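Local coordinates for deacylase (Burkholderia multivorans, PDB 5THW) that is a dizinc amidase of the hydantoinase/carbamoylase family that probably removes the carbamoyl group from N-carbamoyl amino acids, at the N-(aminocarbonyl)-beta-alanine site. Sequence-based numbering; all coordinates share one arbitrary frame. Chains: chain A/B, Deacylase.

The N-(aminocarbonyl)-beta-alanine site. Residues chain A 104, 115, 149-150, 157, 211, 214, 234, 236, 309, 377-378, 403; chain B 247, 296. With URP (N-(aminocarbonyl)-beta-alanine), chain E; ZN (zinc ion), chain C; ZN (zinc ion), chain D.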
# COMPACT_ATOMS: atom_id res chain seq x y z
N HIS A 104 -1.69 6.04 29.40
CA HIS A 104 -2.04 6.80 28.21
C HIS A 104 -3.52 6.60 27.91
O HIS A 104 -4.10 5.56 28.22
CB HIS A 104 -1.21 6.37 27.01
CG HIS A 104 -1.27 4.91 26.72
ND1 HIS A 104 -2.11 4.37 25.77
CD2 HIS A 104 -0.61 3.86 27.27
CE1 HIS A 104 -1.95 3.06 25.73
NE2 HIS A 104 -1.05 2.72 26.64
N ASP A 115 -6.25 -1.16 27.28
CA ASP A 115 -4.87 -0.76 27.05
C ASP A 115 -4.71 0.73 27.35
O ASP A 115 -5.36 1.58 26.72
CB ASP A 115 -4.50 -1.08 25.60
CG ASP A 115 -3.04 -0.83 25.26
OD1 ASP A 115 -2.25 -0.42 26.14
OD2 ASP A 115 -2.68 -1.05 24.09
N GLU A 149 1.57 7.59 23.48
CA GLU A 149 2.37 6.47 24.00
C GLU A 149 2.45 5.33 23.00
O GLU A 149 3.48 4.66 22.90
CB GLU A 149 1.81 5.99 25.34
CG GLU A 149 2.64 4.91 26.00
CD GLU A 149 2.29 3.51 25.52
OE1 GLU A 149 1.21 3.34 24.91
OE2 GLU A 149 3.08 2.58 25.76
N GLU A 150 1.36 5.10 22.25
CA GLU A 150 1.29 3.95 21.35
C GLU A 150 2.35 4.00 20.26
O GLU A 150 2.84 2.95 19.83
CB GLU A 150 -0.10 3.86 20.71
CG GLU A 150 -1.20 3.36 21.64
CD GLU A 150 -1.08 1.88 21.96
OE1 GLU A 150 -0.19 1.21 21.39
OE2 GLU A 150 -1.87 1.39 22.80
N ALA A 157 7.09 5.00 19.94
CA ALA A 157 6.28 4.94 21.14
C ALA A 157 6.93 5.70 22.30
O ALA A 157 8.12 6.04 22.28
CB ALA A 157 6.06 3.48 21.55
N HIS A 211 -1.43 -1.66 34.51
CA HIS A 211 -1.64 -2.01 33.11
C HIS A 211 -2.10 -3.46 32.99
O HIS A 211 -1.81 -4.29 33.86
CB HIS A 211 -0.35 -1.80 32.30
CG HIS A 211 -0.59 -1.48 30.85
ND1 HIS A 211 -0.94 -2.43 29.92
CD2 HIS A 211 -0.54 -0.30 30.19
CE1 HIS A 211 -1.08 -1.85 28.74
NE2 HIS A 211 -0.85 -0.56 28.88
N GLN A 214 -1.30 -7.74 28.48
CA GLN A 214 -1.22 -7.84 27.03
C GLN A 214 -0.60 -9.16 26.58
O GLN A 214 -0.20 -9.30 25.42
CB GLN A 214 -0.47 -6.64 26.42
CG GLN A 214 -0.95 -5.31 27.00
CD GLN A 214 -0.21 -4.11 26.43
OE1 GLN A 214 0.91 -3.81 26.83
NE2 GLN A 214 -0.87 -3.38 25.52
N GLN A 234 13.65 -2.84 23.29
CA GLN A 234 13.09 -2.81 21.95
C GLN A 234 13.99 -2.04 20.99
O GLN A 234 14.72 -1.13 21.39
CB GLN A 234 11.68 -2.18 21.92
CG GLN A 234 10.70 -2.69 22.95
CD GLN A 234 9.28 -2.27 22.64
OE1 GLN A 234 8.90 -2.15 21.47
NE2 GLN A 234 8.49 -2.01 23.67
N TRP A 236 13.28 -0.41 17.00
CA TRP A 236 12.35 -0.18 15.90
C TRP A 236 13.09 0.39 14.69
O TRP A 236 13.98 1.24 14.84
CB TRP A 236 11.21 0.77 16.29
CG TRP A 236 10.24 0.21 17.29
CD1 TRP A 236 10.40 -0.90 18.07
CD2 TRP A 236 8.96 0.77 17.63
NE1 TRP A 236 9.30 -1.07 18.87
CE2 TRP A 236 8.40 -0.07 18.62
CE3 TRP A 236 8.24 1.88 17.19
CZ2 TRP A 236 7.15 0.18 19.18
CZ3 TRP A 236 6.99 2.12 17.75
CH2 TRP A 236 6.46 1.28 18.73
N ARG A 309 12.15 -7.14 19.78
CA ARG A 309 12.10 -7.09 21.23
C ARG A 309 12.80 -8.29 21.83
O ARG A 309 12.74 -9.39 21.27
CB ARG A 309 10.66 -7.02 21.76
CG ARG A 309 9.84 -5.91 21.16
CD ARG A 309 8.44 -5.84 21.70
NE ARG A 309 7.62 -5.00 20.83
CZ ARG A 309 6.62 -4.23 21.25
NH1 ARG A 309 6.32 -4.18 22.55
NH2 ARG A 309 5.93 -3.50 20.38
N ALA A 377 5.64 -5.34 26.67
CA ALA A 377 5.45 -4.10 25.94
C ALA A 377 6.17 -2.97 26.66
O ALA A 377 6.57 -3.10 27.83
CB ALA A 377 3.96 -3.74 25.81
N GLY A 378 6.36 -1.88 25.94
CA GLY A 378 6.94 -0.69 26.52
C GLY A 378 5.84 0.15 27.15
O GLY A 378 4.71 0.19 26.66
N HIS A 403 -4.12 -5.05 21.56
CA HIS A 403 -4.10 -4.46 20.21
C HIS A 403 -5.04 -5.19 19.27
O HIS A 403 -4.81 -5.30 18.07
CB HIS A 403 -2.68 -4.40 19.63
CG HIS A 403 -1.82 -3.35 20.28
ND1 HIS A 403 -0.50 -3.15 19.94
CD2 HIS A 403 -2.10 -2.45 21.25
CE1 HIS A 403 -0.01 -2.16 20.66
NE2 HIS A 403 -0.96 -1.73 21.48
N HIS B 247 -0.96 -7.74 19.53
CA HIS B 247 0.16 -6.90 19.95
C HIS B 247 1.47 -7.47 19.43
O HIS B 247 1.72 -8.68 19.52
CB HIS B 247 0.21 -6.80 21.47
CG HIS B 247 0.93 -5.58 21.96
ND1 HIS B 247 2.25 -5.32 21.66
CD2 HIS B 247 0.52 -4.55 22.75
CE1 HIS B 247 2.62 -4.18 22.22
NE2 HIS B 247 1.58 -3.70 22.89
N ASN B 296 3.32 -1.56 15.39
CA ASN B 296 3.35 -2.46 16.53
C ASN B 296 2.06 -3.28 16.66
O ASN B 296 1.66 -3.64 17.77
CB ASN B 296 3.70 -1.71 17.81
CG ASN B 296 2.79 -0.51 18.07
OD1 ASN B 296 2.08 -0.03 17.19
ND2 ASN B 296 2.85 0.01 19.29
O2 URP E . 0.91 -1.47 24.10
C2 URP E . 1.37 -0.45 24.56
N3 URP E . 0.59 0.45 25.14
N1 URP E . 2.67 -0.19 24.49
C6 URP E . 3.21 0.57 23.37
C5 URP E . 4.71 0.37 23.22
C4 URP E . 4.93 -1.04 22.75
O42 URP E . 5.43 -1.87 23.55
O41 URP E . 4.61 -1.34 21.58
ZN ZN C . -0.21 0.62 26.96
ZN ZN D . -0.94 -0.48 23.21
O HOH W 1 1.67 1.49 27.98
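N-(aminocarbonyl)-beta-alanine (URP), a likely substrate, lies fully buried in the dizinc active site, its ureido end on the metals and its carboxylate at the far end of the pocket. A:Asp115, with CG anti to the backbone N (chi1 -174°), bridges the two partly occupied zincs, OD1 to ZN (chain C) and OD2 to ZN (chain D). A:His104, A:His211 and a water also bind ZN (chain C); A:His403 binds ZN (chain D), and A:Glu150 holds it unevenly, OE2 the nearer oxygen and OE1 the looser. The terminal ureido nitrogen URP N3 binds ZN (chain C) at 2.0 Å, and carbonyl URP O2 binds ZN (chain D). URP O2 also accepts a bond lying in the ring plane of B:His247, whose NE2 is 2.6 Å away, and another from the amide of A:Gln214. With the zinc, these donors would polarise the carbonyl. A:Glu149, bent at chi2 (-86°), brings OE1 to 3.0 Å from URP N3, a hydrogen bond, while OE2 holds the zinc-bound water; in this family this glutamate is the expected general base.

Recognition of the acid end probably rests on A:Arg309 together with A:Gln234, A:Gly378 and B:Asn296. A:Arg309 is extended and end-on, NH1 salt-bridged to O42 and NH2 reaching URP O41 at 2.8 Å. A:Gln234 lays OE1 over the guanidinium face and points NE2 at O42; A:Trp236 NE1 donates to that OE1 and fixes the amide's turn. A:Gly378 N meets URP O42 almost straight at 2.6 Å, and its carbonyl takes the ligand's N1-H. B:Asn296 ND2 serves URP O41 in its amide plane (3.2 Å) and also A:Glu150 O. CD2 of B:His247 lies over the ring of A:His403, whose ND1 donates to B:Asn296 O.

The metal ligands come largely from loops, with A:His211 on strand 206-212; A:Gln234 and A:Trp236 (strand 233-242) and A:Arg309 (strand 301-310) belong to the dimerisation region, and chain B completes the pocket.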